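Local structure of protein-glutamine gamma-glutamyltransferase 2 (Pagrus major, 1G0D) at residues N157-I162 and K660-F665; G230-R235 and A276-T281; W236-T241 and V553-L558; Y247-S252 and R265-G270. The protein probably catalyses the calcium-dependent cross-linking of proteins, joining peptide-bound glutamine to the amino group of peptide-bound lysine or to small amines with release of ammonia. All coordinates share one frame; numbering follows the deposited sequence.

Contact 1 (N157-I162 and K660-F665)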
loop_
_atom_site.group_PDB
_atom_site.type_symbol
_atom_site.label_atom_id
_atom_site.label_comp_id
_atom_site.label_asym_id
_atom_site.label_seq_id
_atom_site.Cartn_x
_atom_site.Cartn_y
_atom_site.Cartn_z
ATOM N N ASN A 157 4.176 -11.846 -6.616
ATOM C CA ASN A 157 4.165 -12.147 -5.191
ATOM C C ASN A 157 2.889 -11.663 -4.492
ATOM O O ASN A 157 2.462 -10.517 -4.669
ATOM C CB ASN A 157 5.376 -11.546 -4.520
ATOM C CG ASN A 157 5.544 -12.090 -3.143
ATOM O OD1 ASN A 157 4.606 -12.681 -2.606
ATOM N ND2 ASN A 157 6.716 -11.912 -2.552
ATOM N N GLU A 158 2.262 -12.531 -3.712
ATOM C CA GLU A 158 1.015 -12.155 -3.042
ATOM C C GLU A 158 1.187 -11.784 -1.566
ATOM O O GLU A 158 0.234 -11.357 -0.902
ATOM C CB GLU A 158 -0.006 -13.284 -3.141
ATOM C CG GLU A 158 -0.652 -13.495 -4.513
ATOM C CD GLU A 158 -1.499 -14.764 -4.555
ATOM O OE1 GLU A 158 -0.927 -15.875 -4.412
ATOM O OE2 GLU A 158 -2.734 -14.651 -4.711
ATOM N N ASP A 159 2.401 -11.946 -1.061
ATOM C CA ASP A 159 2.704 -11.652 0.325
ATOM C C ASP A 159 3.731 -10.564 0.364
ATOM O O ASP A 159 4.788 -10.695 -0.235
ATOM C CB ASP A 159 3.269 -12.885 1.000
ATOM C CG ASP A 159 2.222 -13.905 1.267
ATOM O OD1 ASP A 159 1.362 -13.601 2.112
ATOM O OD2 ASP A 159 2.246 -14.989 0.632
ATOM N N GLY A 160 3.415 -9.487 1.060
ATOM C CA GLY A 160 4.344 -8.388 1.161
ATOM C C GLY A 160 4.616 -8.032 2.612
ATOM O O GLY A 160 4.227 -8.736 3.540
ATOM N N VAL A 161 5.337 -6.947 2.799
ATOM C CA VAL A 161 5.652 -6.467 4.109
ATOM C C VAL A 161 5.538 -4.958 3.972
ATOM O O VAL A 161 6.082 -4.392 3.025
ATOM C CB VAL A 161 7.093 -6.890 4.463
ATOM C CG1 VAL A 161 7.538 -6.247 5.741
ATOM C CG2 VAL A 161 7.142 -8.388 4.606
ATOM N N ILE A 162 4.783 -4.301 4.850
ATOM C CA ILE A 162 4.693 -2.841 4.773
ATOM C C ILE A 162 5.409 -2.308 6.012
ATOM O O ILE A 162 5.154 -2.772 7.106
ATOM C CB ILE A 162 3.231 -2.356 4.737
ATOM C CG1 ILE A 162 2.491 -3.067 3.591
ATOM C CG2 ILE A 162 3.213 -0.861 4.597
ATOM C CD1 ILE A 162 1.151 -2.505 3.174
ATOM N N LYS A 660 2.438 -17.775 3.487
ATOM C CA LYS A 660 2.551 -17.109 4.782
ATOM C C LYS A 660 1.172 -17.021 5.493
ATOM O O LYS A 660 0.146 -16.643 4.869
ATOM C CB LYS A 660 3.166 -15.716 4.564
ATOM C CG LYS A 660 4.516 -15.747 3.851
ATOM C CD LYS A 660 5.639 -15.373 4.810
ATOM C CE LYS A 660 6.994 -15.938 4.401
ATOM N NZ LYS A 660 7.191 -15.711 2.950
ATOM N N LEU A 661 1.141 -17.419 6.772
ATOM C CA LEU A 661 -0.100 -17.406 7.546
ATOM C C LEU A 661 -0.011 -16.214 8.438
ATOM O O LEU A 661 0.975 -16.045 9.178
ATOM C CB LEU A 661 -0.263 -18.683 8.362
ATOM C CG LEU A 661 -1.556 -18.788 9.161
ATOM C CD1 LEU A 661 -2.773 -18.778 8.255
ATOM C CD2 LEU A 661 -1.498 -20.060 10.007
ATOM N N LEU A 662 -1.037 -15.370 8.321
ATOM C CA LEU A 662 -1.124 -14.110 9.068
ATOM C C LEU A 662 -2.199 -14.140 10.163
ATOM O O LEU A 662 -3.286 -14.701 9.993
ATOM C CB LEU A 662 -1.409 -12.939 8.111
ATOM C CG LEU A 662 -0.319 -12.424 7.173
ATOM C CD1 LEU A 662 0.247 -13.521 6.295
ATOM C CD2 LEU A 662 -0.941 -11.397 6.294
ATOM N N VAL A 663 -1.874 -13.551 11.306
ATOM C CA VAL A 663 -2.806 -13.517 12.406
ATOM C C VAL A 663 -2.807 -12.194 13.179
ATOM O O VAL A 663 -1.761 -11.576 13.451
ATOM C CB VAL A 663 -2.528 -14.693 13.378
ATOM C CG1 VAL A 663 -3.530 -14.693 14.498
ATOM C CG2 VAL A 663 -2.603 -16.001 12.628
ATOM N N ASP A 664 -4.028 -11.775 13.501
ATOM C CA ASP A 664 -4.303 -10.586 14.272
ATOM C C ASP A 664 -5.091 -10.926 15.561
ATOM O O ASP A 664 -5.954 -11.804 15.575
ATOM C CB ASP A 664 -5.117 -9.622 13.421
ATOM C CG ASP A 664 -5.669 -8.473 14.226
ATOM O OD1 ASP A 664 -4.919 -7.496 14.474
ATOM O OD2 ASP A 664 -6.853 -8.550 14.626
ATOM N N PHE A 665 -4.773 -10.239 16.653
ATOM C CA PHE A 665 -5.499 -10.413 17.921
ATOM C C PHE A 665 -5.938 -9.067 18.497
ATOM O O PHE A 665 -5.120 -8.144 18.668
ATOM C CB PHE A 665 -4.657 -11.147 18.991
ATOM C CG PHE A 665 -5.306 -11.168 20.372
ATOM C CD1 PHE A 665 -6.247 -12.145 20.715
ATOM C CD2 PHE A 665 -5.023 -10.170 21.307
ATOM C CE1 PHE A 665 -6.903 -12.114 21.971
ATOM C CE2 PHE A 665 -5.670 -10.141 22.550
ATOM C CZ PHE A 665 -6.608 -11.108 22.878
HETATM O O HOH W 1 -1.046 -14.715 2.862
#
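Asp159 lays its carboxylate against the aliphatic root of Lys660, OD1 lying 3.7 Å from CB of Lys660 and the carboxylate carbon a similar distance from CG. Beyond this van der Waals touch, the polar link is indirect: a water donates to OD1 of Asp159 at 2.8 Å and to the backbone O of Lys660 at 3.0 Å, bridging the two segments. The charged ends do not pair; the Lys660 chain is bent at chi2 and chi4, and its NZ stays 5.5 Å from OD2 of Asp159, which would probably allow a weak attraction at most. Leu662 CD1 adds a looser contact with the same OD1 at 4.3 Å. An alanine in place of Asp159 would probably leave the bridging water without its side-chain acceptor and open a gap over the Lys660 methylenes. Behind the aspartate, Asn157 OD1 accepts from the backbone N of Asp159 at 2.8 Å, nearly straight at 171° though the donor stands above the amide carbonyl plane, and this fixes the chain where strand 159-164 begins. Glu158 reaches Arg655 in a salt bridge next to the contact. Asn157 thus forms an Asx turn at the mouth of a strand facing the C-terminal immunoglobulin-like domain.

Contact 2 (G230-R235 and A276-T281)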
loop_
_atom_site.group_PDB
_atom_site.type_symbol
_atom_site.label_atom_id
_atom_site.label_comp_id
_atom_site.label_asym_id
_atom_site.label_seq_id
_atom_site.Cartn_x
_atom_site.Cartn_y
_atom_site.Cartn_z
ATOM N N GLY A 230 -16.234 4.651 -3.287
ATOM C CA GLY A 230 -14.842 4.318 -3.035
ATOM C C GLY A 230 -14.755 2.985 -2.370
ATOM O O GLY A 230 -15.773 2.443 -1.976
ATOM N N VAL A 231 -13.556 2.444 -2.215
ATOM C CA VAL A 231 -13.464 1.140 -1.590
ATOM C C VAL A 231 -13.427 1.198 -0.081
ATOM O O VAL A 231 -13.991 0.318 0.588
ATOM C CB VAL A 231 -12.231 0.383 -2.093
ATOM C CG1 VAL A 231 -11.975 -0.964 -1.268
ATOM C CG2 VAL A 231 -12.440 0.128 -3.530
ATOM N N LEU A 232 -12.766 2.219 0.462
ATOM C CA LEU A 232 -12.652 2.355 1.906
ATOM C C LEU A 232 -13.028 3.733 2.399
ATOM O O LEU A 232 -12.901 4.735 1.696
ATOM C CB LEU A 232 -11.220 2.101 2.347
ATOM C CG LEU A 232 -10.689 0.675 2.425
ATOM C CD1 LEU A 232 -9.172 0.702 2.315
ATOM C CD2 LEU A 232 -11.145 0.031 3.733
ATOM N N THR A 233 -13.465 3.769 3.648
ATOM C CA THR A 233 -13.822 4.999 4.310
ATOM C C THR A 233 -12.635 5.279 5.241
ATOM O O THR A 233 -12.169 4.383 5.956
ATOM C CB THR A 233 -15.131 4.791 5.122
ATOM O OG1 THR A 233 -16.244 4.780 4.222
ATOM C CG2 THR A 233 -15.336 5.891 6.121
ATOM N N GLY A 234 -12.115 6.501 5.228
ATOM C CA GLY A 234 -11.003 6.785 6.112
ATOM C C GLY A 234 -11.464 7.305 7.462
ATOM O O GLY A 234 -12.422 8.074 7.545
ATOM N N ARG A 235 -10.801 6.861 8.528
ATOM C CA ARG A 235 -11.095 7.325 9.876
ATOM C C ARG A 235 -9.721 7.459 10.516
ATOM O O ARG A 235 -9.063 6.458 10.809
ATOM C CB ARG A 235 -11.892 6.310 10.664
ATOM C CG ARG A 235 -12.246 6.782 12.076
ATOM C CD ARG A 235 -13.566 7.522 12.012
ATOM N NE ARG A 235 -14.433 7.183 13.125
ATOM C CZ ARG A 235 -15.760 7.258 13.080
ATOM N NH1 ARG A 235 -16.465 6.931 14.144
ATOM N NH2 ARG A 235 -16.382 7.659 11.976
ATOM N N ALA A 276 -2.898 1.965 0.558
ATOM C CA ALA A 276 -1.779 1.607 -0.296
ATOM C C ALA A 276 -1.773 0.096 -0.569
ATOM O O ALA A 276 -1.691 -0.313 -1.735
ATOM C CB ALA A 276 -0.493 2.046 0.342
ATOM N N ALA A 277 -1.873 -0.724 0.484
ATOM C CA ALA A 277 -1.912 -2.179 0.342
ATOM C C ALA A 277 -3.056 -2.590 -0.550
ATOM O O ALA A 277 -2.855 -3.399 -1.416
ATOM C CB ALA A 277 -2.097 -2.810 1.633
ATOM N N VAL A 278 -4.260 -2.052 -0.354
ATOM C CA VAL A 278 -5.397 -2.413 -1.222
ATOM C C VAL A 278 -5.121 -1.932 -2.661
ATOM O O VAL A 278 -5.536 -2.561 -3.625
ATOM C CB VAL A 278 -6.718 -1.784 -0.688
ATOM C CG1 VAL A 278 -7.843 -1.921 -1.674
ATOM C CG2 VAL A 278 -7.101 -2.428 0.586
ATOM N N ALA A 279 -4.412 -0.819 -2.829
ATOM C CA ALA A 279 -4.091 -0.315 -4.186
ATOM C C ALA A 279 -3.136 -1.303 -4.810
ATOM O O ALA A 279 -3.263 -1.635 -5.984
ATOM C CB ALA A 279 -3.407 1.099 -4.145
ATOM N N CYS A 280 -2.171 -1.759 -4.015
ATOM C CA CYS A 280 -1.204 -2.722 -4.486
ATOM C C CYS A 280 -1.856 -3.996 -4.954
ATOM O O CYS A 280 -1.495 -4.490 -5.994
ATOM C CB CYS A 280 -0.232 -3.078 -3.391
ATOM S SG CYS A 280 1.192 -3.993 -3.948
ATOM N N THR A 281 -2.805 -4.532 -4.197
ATOM C CA THR A 281 -3.484 -5.790 -4.555
ATOM C C THR A 281 -4.174 -5.716 -5.900
ATOM O O THR A 281 -4.131 -6.648 -6.691
ATOM C CB THR A 281 -4.574 -6.160 -3.538
ATOM O OG1 THR A 281 -4.003 -6.900 -2.456
ATOM C CG2 THR A 281 -5.600 -7.032 -4.163
#
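The backbones of Val231 and Val278 pass at a distance, their CA atoms 8.8 Å apart, so that the gap between segment 230-235 and the helical segment 276-281 is spanned by side chains alone. Val278 does the work from the helix, with a different methyl for each partner. Its CG2 meets CD1 of Leu232 at 4.1 Å, the two side chains inclined to each other, while CG1 lies 4.3 Å from CG1 of Val231. With CG1 of Val278 opposite the backbone N (chi1 170°), CG2 is left beside that N, and the fork presents both methyls to the incoming pair. Helix 272-286 starts at the active-site Cys272, as the central helix of the papain-like transglutaminase core, and this contact packs the short strand 232-234 against its flank; the side chain of Leu232 is about 10 Å from that of Cys272. Ile255 of helix 253-261 touches Val231, Leu232 and Val278 alike, making a buried aliphatic cluster of the three elements. Leu232 also touches Val274 and Phe275, one turn earlier on the helix. On the strand side, Val231 and Thr233 exchange backbone hydrogen bonds with Val267.

Contact 3 (W236-T241 and V553-L558)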
loop_
_atom_site.group_PDB
_atom_site.type_symbol
_atom_site.label_atom_id
_atom_site.label_comp_id
_atom_site.label_asym_id
_atom_site.label_seq_id
_atom_site.Cartn_x
_atom_site.Cartn_y
_atom_site.Cartn_z
ATOM N N TRP A 236 -9.299 8.701 10.735
ATOM C CA TRP A 236 -7.996 8.973 11.275
ATOM C C TRP A 236 -7.871 8.901 12.767
ATOM O O TRP A 236 -6.753 8.945 13.287
ATOM C CB TRP A 236 -7.503 10.299 10.698
ATOM C CG TRP A 236 -7.546 10.203 9.169
ATOM C CD1 TRP A 236 -8.571 10.596 8.369
ATOM C CD2 TRP A 236 -6.626 9.478 8.304
ATOM N NE1 TRP A 236 -8.367 10.151 7.066
ATOM C CE2 TRP A 236 -7.189 9.467 7.008
ATOM C CE3 TRP A 236 -5.398 8.838 8.509
ATOM C CZ2 TRP A 236 -6.568 8.847 5.930
ATOM C CZ3 TRP A 236 -4.780 8.224 7.425
ATOM C CH2 TRP A 236 -5.372 8.237 6.155
ATOM N N GLU A 237 -9.005 8.776 13.466
ATOM C CA GLU A 237 -8.957 8.621 14.917
ATOM C C GLU A 237 -9.954 7.674 15.541
ATOM O O GLU A 237 -11.126 7.559 15.150
ATOM C CB GLU A 237 -8.973 9.960 15.671
ATOM C CG GLU A 237 -7.856 10.035 16.731
ATOM C CD GLU A 237 -8.103 11.070 17.778
ATOM O OE1 GLU A 237 -8.994 11.910 17.563
ATOM O OE2 GLU A 237 -7.409 11.045 18.812
ATOM N N GLU A 238 -9.375 7.034 16.558
ATOM C CA GLU A 238 -9.861 5.960 17.405
ATOM C C GLU A 238 -11.303 5.521 17.620
ATOM O O GLU A 238 -11.561 4.321 17.517
ATOM C CB GLU A 238 -9.102 6.036 18.712
ATOM C CG GLU A 238 -9.760 5.407 19.816
ATOM C CD GLU A 238 -10.365 6.441 20.678
ATOM O OE1 GLU A 238 -11.583 6.302 20.892
ATOM O OE2 GLU A 238 -9.636 7.379 21.124
ATOM N N PRO A 239 -12.251 6.396 17.972
ATOM C CA PRO A 239 -13.552 5.669 18.080
ATOM C C PRO A 239 -14.033 5.208 16.672
ATOM O O PRO A 239 -14.668 5.961 15.939
ATOM C CB PRO A 239 -14.493 6.683 18.712
ATOM C CG PRO A 239 -13.839 8.010 18.436
ATOM C CD PRO A 239 -12.338 7.811 18.324
ATOM N N TYR A 240 -13.701 3.974 16.299
ATOM C CA TYR A 240 -14.042 3.450 14.977
ATOM C C TYR A 240 -15.374 2.785 15.100
ATOM O O TYR A 240 -15.565 1.637 14.690
ATOM C CB TYR A 240 -12.997 2.427 14.547
ATOM C CG TYR A 240 -11.599 2.988 14.522
ATOM C CD1 TYR A 240 -11.200 3.899 13.537
ATOM C CD2 TYR A 240 -10.695 2.664 15.511
ATOM C CE1 TYR A 240 -9.934 4.468 13.560
ATOM C CE2 TYR A 240 -9.433 3.223 15.542
ATOM C CZ TYR A 240 -9.061 4.119 14.574
ATOM O OH TYR A 240 -7.802 4.666 14.644
ATOM N N THR A 241 -16.312 3.550 15.635
ATOM C CA THR A 241 -17.623 3.038 15.945
ATOM C C THR A 241 -18.319 2.022 15.068
ATOM O O THR A 241 -18.618 0.914 15.546
ATOM C CB THR A 241 -18.594 4.180 16.273
ATOM O OG1 THR A 241 -18.549 5.168 15.246
ATOM C CG2 THR A 241 -18.196 4.813 17.587
ATOM N N VAL A 553 -2.874 7.080 25.369
ATOM C CA VAL A 553 -2.338 6.356 24.240
ATOM C C VAL A 553 -3.448 5.642 23.457
ATOM O O VAL A 553 -4.497 5.362 24.018
ATOM C CB VAL A 553 -1.245 5.424 24.795
ATOM C CG1 VAL A 553 -1.491 4.011 24.457
ATOM C CG2 VAL A 553 0.081 5.920 24.351
ATOM N N SER A 554 -3.214 5.401 22.157
ATOM C CA SER A 554 -4.151 4.742 21.198
ATOM C C SER A 554 -3.710 3.314 20.810
ATOM O O SER A 554 -2.766 2.758 21.380
ATOM C CB SER A 554 -4.210 5.554 19.895
ATOM O OG SER A 554 -5.449 6.193 19.716
ATOM N N GLU A 555 -4.365 2.757 19.786
ATOM C CA GLU A 555 -4.073 1.409 19.299
ATOM C C GLU A 555 -2.611 1.212 18.910
ATOM O O GLU A 555 -2.121 0.084 18.913
ATOM C CB GLU A 555 -4.936 1.104 18.091
ATOM C CG GLU A 555 -4.630 2.020 16.937
ATOM C CD GLU A 555 -5.722 3.037 16.684
ATOM O OE1 GLU A 555 -5.679 3.667 15.603
ATOM O OE2 GLU A 555 -6.614 3.203 17.556
ATOM N N HIS A 556 -1.917 2.296 18.569
ATOM C CA HIS A 556 -0.515 2.182 18.188
ATOM C C HIS A 556 0.392 2.372 19.394
ATOM O O HIS A 556 1.598 2.216 19.292
ATOM C CB HIS A 556 -0.142 3.184 17.067
ATOM C CG HIS A 556 -0.541 2.741 15.676
ATOM N ND1 HIS A 556 -1.177 1.545 15.418
ATOM C CD2 HIS A 556 -0.427 3.365 14.477
ATOM C CE1 HIS A 556 -1.442 1.449 14.124
ATOM N NE2 HIS A 556 -0.998 2.541 13.532
ATOM N N HIS A 557 -0.174 2.721 20.539
ATOM C CA HIS A 557 0.648 2.886 21.746
ATOM C C HIS A 557 1.882 3.787 21.565
ATOM O O HIS A 557 3.011 3.382 21.880
ATOM C CB HIS A 557 1.113 1.505 22.250
ATOM C CG HIS A 557 0.118 0.411 22.028
ATOM N ND1 HIS A 557 -0.816 0.051 22.976
ATOM C CD2 HIS A 557 -0.122 -0.372 20.953
ATOM C CE1 HIS A 557 -1.590 -0.903 22.494
ATOM N NE2 HIS A 557 -1.187 -1.179 21.266
ATOM N N LEU A 558 1.661 5.019 21.096
ATOM C CA LEU A 558 2.744 5.976 20.850
ATOM C C LEU A 558 2.892 7.147 21.845
ATOM O O LEU A 558 1.920 7.800 22.232
ATOM C CB LEU A 558 2.571 6.566 19.462
ATOM C CG LEU A 558 2.896 5.759 18.223
ATOM C CD1 LEU A 558 2.136 6.418 17.075
ATOM C CD2 LEU A 558 4.428 5.721 17.962
#
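Two irregular loops meet near the active site here, one of them making an inverse gamma turn centred on Tyr240 and the other a type I beta turn from Ser554 to His557. Their link is a hydrogen bond from Tyr240 OH to Glu555 OE1, short at 2.5 Å, which reaches the carboxylate on its syn side and 21° out of its plane. The ring and carboxylate planes are turned 54° apart, and the second oxygen, OE2 of Glu555, comes to the ring edge in plane, 3.5 Å from CE2 of Tyr240. Glu555 reaches the tyrosine because its CG sits between the backbone N and carbonyl carbon (chi1 63°) and the chain bends again at chi2. Tyr240 OH also bonds Gln271 NE2, so two partners grip the hydroxyl. A phenylalanine here would probably leave the Glu555 carboxylate without this donor and cost Gln271 NE2 one of its two partners, the other being Arg235 O. Beside this pair, Glu238 CB packs 3.8 Å from Ser554 OG, while the Glu238 carboxylate turns to a salt bridge with Arg520. The side chain of Glu555 is about 6 Å from that of Tyr515, which is important for catalytic activity. Loop 236-241 follows strand 232-234, with Tyr240 touching Tyr269 of strand 269-270, and turn 554-557 lies between helix 546-549 and strand 558-566.

Contact 4 (Y247-S252 and R265-G270)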
loop_
_atom_site.group_PDB
_atom_site.type_symbol
_atom_site.label_atom_id
_atom_site.label_comp_id
_atom_site.label_asym_id
_atom_site.label_seq_id
_atom_site.Cartn_x
_atom_site.Cartn_y
_atom_site.Cartn_z
ATOM N N TYR A 247 -6.093 -0.705 11.967
ATOM C CA TYR A 247 -4.961 -1.504 12.427
ATOM C C TYR A 247 -5.268 -3.008 12.556
ATOM O O TYR A 247 -4.384 -3.813 12.879
ATOM C CB TYR A 247 -4.456 -0.934 13.758
ATOM C CG TYR A 247 -5.333 -1.321 14.901
ATOM C CD1 TYR A 247 -6.400 -0.517 15.282
ATOM C CD2 TYR A 247 -5.153 -2.538 15.559
ATOM C CE1 TYR A 247 -7.283 -0.914 16.288
ATOM C CE2 TYR A 247 -6.025 -2.950 16.562
ATOM C CZ TYR A 247 -7.097 -2.133 16.924
ATOM O OH TYR A 247 -7.976 -2.543 17.911
ATOM N N ARG A 248 -6.518 -3.377 12.278
ATOM C CA ARG A 248 -6.967 -4.762 12.368
ATOM C C ARG A 248 -6.655 -5.610 11.137
ATOM O O ARG A 248 -6.364 -6.783 11.246
ATOM C CB ARG A 248 -8.498 -4.812 12.572
ATOM C CG ARG A 248 -9.006 -4.584 13.994
ATOM C CD ARG A 248 -9.012 -5.854 14.804
ATOM N NE ARG A 248 -10.357 -6.291 15.173
ATOM C CZ ARG A 248 -10.695 -7.571 15.303
ATOM N NH1 ARG A 248 -11.930 -7.887 15.641
ATOM N NH2 ARG A 248 -9.801 -8.544 15.072
ATOM N N TRP A 249 -6.753 -5.028 9.957
ATOM C CA TRP A 249 -6.557 -5.804 8.760
ATOM C C TRP A 249 -5.175 -6.357 8.518
ATOM O O TRP A 249 -4.173 -5.669 8.694
ATOM C CB TRP A 249 -6.970 -5.001 7.538
ATOM C CG TRP A 249 -8.238 -4.186 7.659
ATOM C CD1 TRP A 249 -8.297 -2.835 7.785
ATOM C CD2 TRP A 249 -9.594 -4.623 7.438
ATOM N NE1 TRP A 249 -9.584 -2.398 7.645
ATOM C CE2 TRP A 249 -10.412 -3.464 7.430
ATOM C CE3 TRP A 249 -10.200 -5.873 7.240
ATOM C CZ2 TRP A 249 -11.813 -3.506 7.227
ATOM C CZ3 TRP A 249 -11.598 -5.917 7.033
ATOM C CH2 TRP A 249 -12.384 -4.732 7.028
ATOM N N THR A 250 -5.133 -7.614 8.082
ATOM C CA THR A 250 -3.868 -8.272 7.756
ATOM C C THR A 250 -3.779 -8.547 6.253
ATOM O O THR A 250 -2.824 -9.159 5.786
ATOM C CB THR A 250 -3.723 -9.592 8.502
ATOM O OG1 THR A 250 -4.997 -10.248 8.607
ATOM C CG2 THR A 250 -3.192 -9.313 9.878
ATOM N N GLY A 251 -4.778 -8.067 5.502
ATOM C CA GLY A 251 -4.819 -8.269 4.064
ATOM C C GLY A 251 -5.884 -7.503 3.290
ATOM O O GLY A 251 -6.847 -7.010 3.862
ATOM N N SER A 252 -5.742 -7.464 1.968
ATOM C CA SER A 252 -6.674 -6.718 1.128
ATOM C C SER A 252 -7.918 -7.417 0.650
ATOM O O SER A 252 -8.909 -6.763 0.370
ATOM C CB SER A 252 -5.937 -6.166 -0.087
ATOM O OG SER A 252 -4.686 -5.602 0.307
ATOM N N ARG A 265 -19.885 -0.567 -1.515
ATOM C CA ARG A 265 -20.114 0.283 -0.381
ATOM C C ARG A 265 -18.825 0.530 0.378
ATOM O O ARG A 265 -18.285 -0.409 0.943
ATOM C CB ARG A 265 -21.075 -0.433 0.525
ATOM C CG ARG A 265 -22.389 0.216 0.641
ATOM C CD ARG A 265 -23.031 -0.307 1.894
ATOM N NE ARG A 265 -24.446 0.031 1.962
ATOM C CZ ARG A 265 -25.406 -0.607 1.297
ATOM N NH1 ARG A 265 -26.669 -0.207 1.429
ATOM N NH2 ARG A 265 -25.117 -1.644 0.508
ATOM N N PRO A 266 -18.343 1.798 0.451
ATOM C CA PRO A 266 -17.103 2.075 1.178
ATOM C C PRO A 266 -17.008 1.250 2.448
ATOM O O PRO A 266 -17.970 1.146 3.195
ATOM C CB PRO A 266 -17.187 3.572 1.459
ATOM C CG PRO A 266 -17.839 4.102 0.256
ATOM C CD PRO A 266 -18.910 3.043 -0.104
ATOM N N VAL A 267 -15.849 0.642 2.683
ATOM C CA VAL A 267 -15.646 -0.199 3.851
ATOM C C VAL A 267 -15.111 0.610 5.002
ATOM O O VAL A 267 -14.222 1.430 4.799
ATOM C CB VAL A 267 -14.659 -1.306 3.506
ATOM C CG1 VAL A 267 -14.380 -2.173 4.709
ATOM C CG2 VAL A 267 -15.207 -2.119 2.341
ATOM N N LYS A 268 -15.663 0.408 6.199
ATOM C CA LYS A 268 -15.180 1.125 7.385
ATOM C C LYS A 268 -14.209 0.277 8.215
ATOM O O LYS A 268 -14.606 -0.766 8.726
ATOM C CB LYS A 268 -16.353 1.496 8.273
ATOM C CG LYS A 268 -17.347 2.455 7.653
ATOM C CD LYS A 268 -18.238 3.052 8.731
ATOM C CE LYS A 268 -19.530 3.535 8.174
ATOM N NZ LYS A 268 -20.101 2.463 7.330
ATOM N N TYR A 269 -12.963 0.709 8.407
ATOM C CA TYR A 269 -12.420 1.990 7.930
ATOM C C TYR A 269 -11.000 1.729 7.439
ATOM O O TYR A 269 -10.497 0.636 7.532
ATOM C CB TYR A 269 -12.323 3.008 9.094
ATOM C CG TYR A 269 -13.633 3.364 9.812
ATOM C CD1 TYR A 269 -14.532 4.321 9.297
ATOM C CD2 TYR A 269 -13.954 2.758 11.014
ATOM C CE1 TYR A 269 -15.726 4.644 9.994
ATOM C CE2 TYR A 269 -15.126 3.068 11.706
ATOM C CZ TYR A 269 -16.017 3.999 11.212
ATOM O OH TYR A 269 -17.192 4.225 11.947
ATOM N N GLY A 270 -10.330 2.751 6.958
ATOM C CA GLY A 270 -8.968 2.542 6.540
ATOM C C GLY A 270 -8.101 3.738 6.901
ATOM O O GLY A 270 -8.599 4.818 7.249
#
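A tryptophan side chain bridges two pieces of the catalytic core in this contact, a mixture of one polar bond and a small apolar patch. It lies within the papain-like transglutaminase fold, where segment 247-252 leads into helix 253-261 and segment 265-270 follows that helix and ends in the short strand 269-270, just ahead of the active-site Cys272. The indole of Trp249 points across the gap with its CG beside the backbone N (chi1 -42°), which carries the five-membered ring to the carbonyl of Tyr269. The six-membered ring meets Val267 instead: CZ2 of Trp249 approaches CG1 of Val267 to 3.8 Å, and CH2 of Trp249 lies 4.0 Å from the same methyl, the two side chains meeting at a slant. The carbonyl oxygen of Lys268 lies farther off, 4.2 Å from Trp249 CZ2. Around them Ile255 and Gln258 of helix 253-261 also touch the indole, and Val267 in turn packs on Leu232, so the tryptophan joins a cluster shared with strand 232-234. The peptide before Tyr269 is cis, in the corner at Lys268 where the chain changes direction. CB of Tyr269 leaves the backbone away from segment 247-252, Lys268 CB lies 3.4 Å above the centre of the Tyr269 ring, and the Tyr269 hydroxyl bonds the backbone N of Asp242. The one polar tie of the indole across this contact is its N-H: Trp249 NE1 donates to Tyr269 O at 3.2 Å, straight at 173°, the oxygen lying just 5° out of the indole plane and the donor almost in line with the C=O bond.

In the fold
Contact 2 is fully buried and purely aliphatic, whereas contacts 1, 3 and 4 are partly buried and use polar groups. Contacts 2 and 4 are neighbours in the catalytic core, with centres about 7 Å apart: strand 232-234 bonds to the 265-270 segment through Thr233, and strand 269-270 runs directly into helix 272-286. Contacts 1 and 3 instead join this core to distant parts of the chain, through a water bridge at the C-terminal immunoglobulin-like domain in one and a direct tyrosine-glutamate bond in the other. Contact 4 meets both: Arg248 forms a salt bridge with Asp664, and Tyr247 packs on Glu555. Ile162 of contact 1 touches Ala277 on the helix of contact 2.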